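Local coordinates for protein Baccell_00875 (PDB 5NO8) that is a polysaccharide lyase that probably removes L-rhamnose caps, linked to glucuronic acid, from complex arabinogalactan proteins, at residues 424-427 with 431-434. Residues are numbered along the deposited sequence; the frame is centred on the assembly and turned at random.
Sequences FVRR and TDNY
With CG of Arg426 anti to the backbone N (chi1 180°) and the chain bent at chi2, the guanidinium swings from the last turn of helix 412-429 to the beta turn 431-434, where Tyr434, its CG anti to the carbonyl carbon, offers a ring face. Guanidinium and ring lie flat on each other, planes 9° apart and centres 4.0 Å apart. CE1 of Tyr434 sits over the middle of the guanidinium, 3.5 Å from CZ of Arg426, so the cation-pi contact is off-centre. Arginine suits this place because its flat cation can stack by its face while its N-H groups still donate at the edge. NH1 of Arg426 gives a hydrogen bond to O of Thr431 (3.0 Å), and NH2 of Arg426 gives a straighter one to O of Asp432 (3.1 Å, 162° at the hydrogen). The Thr431 carbonyl also closes the type I turn by accepting from N of Tyr434, and its two donors arrive from opposite faces of its plane. OD1 of Asp432, 4.2 Å from NH2 of Arg426, adds only a charge nearby. An alanine in place of Arg426 would probably leave both turn carbonyls without these donors and one face of the Tyr434 ring without its cation. Threonine suits the turn since OG1 of Thr431 accepts a hydrogen bond from N of Val435. At the surface, the contact joins the helix end to the loop that follows; Arg426 also touches Tyr458 of helix 448-465, while Tyr434, pairing a flat ring with a hydroxyl, forms a hydrogen bond through OH with OD1 of Asp473 on helix 469-485.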
ATOM      1  N   PHE A 424      15.856 -12.431 -26.237  1.00 26.02           N
ATOM      2  CA  PHE A 424      14.657 -13.175 -25.867  1.00 25.84           C
ATOM      3  C   PHE A 424      13.398 -12.318 -26.033  1.00 26.21           C
ATOM      4  O   PHE A 424      12.416 -12.776 -26.614  1.00 25.13           O
ATOM      5  CB  PHE A 424      14.737 -13.734 -24.428  1.00 26.93           C
ATOM      6  CG  PHE A 424      13.387 -14.001 -23.813  1.00 26.86           C
ATOM      7  CD1 PHE A 424      12.668 -15.154 -24.144  1.00 26.90           C
ATOM      8  CD2 PHE A 424      12.811 -13.082 -22.926  1.00 26.55           C
ATOM      9  CE1 PHE A 424      11.412 -15.393 -23.584  1.00 26.18           C
ATOM     10  CE2 PHE A 424      11.554 -13.308 -22.381  1.00 26.86           C
ATOM     11  CZ  PHE A 424      10.855 -14.464 -22.704  1.00 26.34           C
ATOM     12  N   VAL A 425      13.427 -11.081 -25.540  1.00 23.20           N
ATOM     13  CA  VAL A 425      12.257 -10.218 -25.629  1.00 23.99           C
ATOM     14  C   VAL A 425      11.890  -9.925 -27.102  1.00 27.31           C
ATOM     15  O   VAL A 425      10.715 -10.055 -27.503  1.00 25.69           O
ATOM     16  CB  VAL A 425      12.457  -8.902 -24.863  1.00 23.80           C
ATOM     17  CG1 VAL A 425      11.289  -7.953 -25.069  1.00 24.36           C
ATOM     18  CG2 VAL A 425      12.638  -9.199 -23.370  1.00 23.26           C
ATOM     19  N   ARG A 426      12.879  -9.480 -27.864  1.00 27.37           N
ATOM     20  CA  ARG A 426      12.653  -9.076 -29.253  1.00 29.57           C
ATOM     21  C   ARG A 426      12.178 -10.241 -30.117  1.00 29.28           C
ATOM     22  O   ARG A 426      11.238 -10.089 -30.901  1.00 31.48           O
ATOM     23  CB  ARG A 426      13.928  -8.438 -29.833  1.00 30.86           C
ATOM     24  CG  ARG A 426      13.832  -7.984 -31.276  1.00 32.94           C
ATOM     25  CD  ARG A 426      12.887  -6.808 -31.480  1.00 33.21           C
ATOM     26  NE  ARG A 426      12.568  -6.671 -32.912  1.00 32.95           N
ATOM     27  CZ  ARG A 426      11.358  -6.796 -33.477  1.00 34.59           C
ATOM     28  NH1 ARG A 426      10.246  -7.000 -32.759  1.00 33.92           N
ATOM     29  NH2 ARG A 426      11.256  -6.666 -34.804  1.00 33.56           N
ATOM     30  N   ARG A 427      12.806 -11.397 -29.956  1.00 30.38           N
ATOM     31  CA  ARG A 427      12.535 -12.541 -30.823  1.00 34.76           C
ATOM     32  C   ARG A 427      11.369 -13.391 -30.359  1.00 35.54           C
ATOM     33  O   ARG A 427      10.619 -13.872 -31.193  1.00 35.82           O
ATOM     34  CB  ARG A 427      13.773 -13.424 -30.967  1.00 36.90           C
ATOM     35  CG  ARG A 427      14.924 -12.739 -31.668  1.00 41.44           C
ATOM     36  CD  ARG A 427      16.184 -13.587 -31.580  1.00 45.44           C
ATOM     37  NE  ARG A 427      17.294 -12.923 -32.264  1.00 49.53           N
ATOM     38  CZ  ARG A 427      18.553 -13.361 -32.295  1.00 53.90           C
ATOM     39  NH1 ARG A 427      18.913 -14.477 -31.650  1.00 54.63           N
ATOM     40  NH2 ARG A 427      19.473 -12.646 -32.943  1.00 54.34           N
ATOM     41  N   THR A 431       6.387  -9.826 -32.131  1.00 34.09           N
ATOM     42  CA  THR A 431       6.300 -10.208 -33.548  1.00 35.53           C
ATOM     43  C   THR A 431       7.270  -9.301 -34.290  1.00 35.31           C
ATOM     44  O   THR A 431       7.745  -8.301 -33.739  1.00 37.00           O
ATOM     45  CB  THR A 431       4.888  -9.979 -34.144  1.00 33.08           C
ATOM     46  OG1 THR A 431       4.595  -8.572 -34.183  1.00 32.48           O
ATOM     47  CG2 THR A 431       3.819 -10.686 -33.343  1.00 33.93           C
ATOM     48  N   ASP A 432       7.507  -9.596 -35.564  1.00 38.39           N
ATOM     49  CA  ASP A 432       8.362  -8.743 -36.392  1.00 40.29           C
ATOM     50  C   ASP A 432       7.832  -7.292 -36.457  1.00 36.64           C
ATOM     51  O   ASP A 432       8.632  -6.360 -36.504  1.00 35.20           O
ATOM     52  CB  ASP A 432       8.538  -9.339 -37.809  1.00 45.51           C
ATOM     53  CG  ASP A 432       9.931  -9.089 -38.380  1.00 52.13           C
ATOM     54  OD1 ASP A 432      10.903  -9.599 -37.788  1.00 57.18           O
ATOM     55  OD2 ASP A 432      10.065  -8.397 -39.416  1.00 58.06           O
ATOM     56  N   ASN A 433       6.504  -7.111 -36.431  1.00 35.25           N
ATOM     57  CA  ASN A 433       5.874  -5.781 -36.437  1.00 35.65           C
ATOM     58  C   ASN A 433       5.636  -5.171 -35.020  1.00 35.21           C
ATOM     59  O   ASN A 433       4.862  -4.238 -34.881  1.00 33.96           O
ATOM     60  CB  ASN A 433       4.539  -5.830 -37.188  1.00 37.19           C
ATOM     61  N   TYR A 434       6.303  -5.698 -33.988  1.00 34.10           N
ATOM     62  CA  TYR A 434       6.343  -5.093 -32.633  1.00 33.69           C
ATOM     63  C   TYR A 434       5.063  -5.260 -31.802  1.00 34.76           C
ATOM     64  O   TYR A 434       4.911  -4.624 -30.749  1.00 34.04           O
ATOM     65  CB  TYR A 434       6.785  -3.621 -32.660  1.00 32.81           C
ATOM     66  CG  TYR A 434       8.159  -3.419 -33.231  1.00 36.10           C
ATOM     67  CD1 TYR A 434       9.297  -3.556 -32.429  1.00 35.46           C
ATOM     68  CD2 TYR A 434       8.335  -3.092 -34.582  1.00 37.50           C
ATOM     69  CE1 TYR A 434      10.572  -3.375 -32.957  1.00 36.98           C
ATOM     70  CE2 TYR A 434       9.602  -2.892 -35.118  1.00 37.31           C
ATOM     71  CZ  TYR A 434      10.717  -3.035 -34.314  1.00 38.43           C
ATOM     72  OH  TYR A 434      11.969  -2.840 -34.861  1.00 36.89           O
TER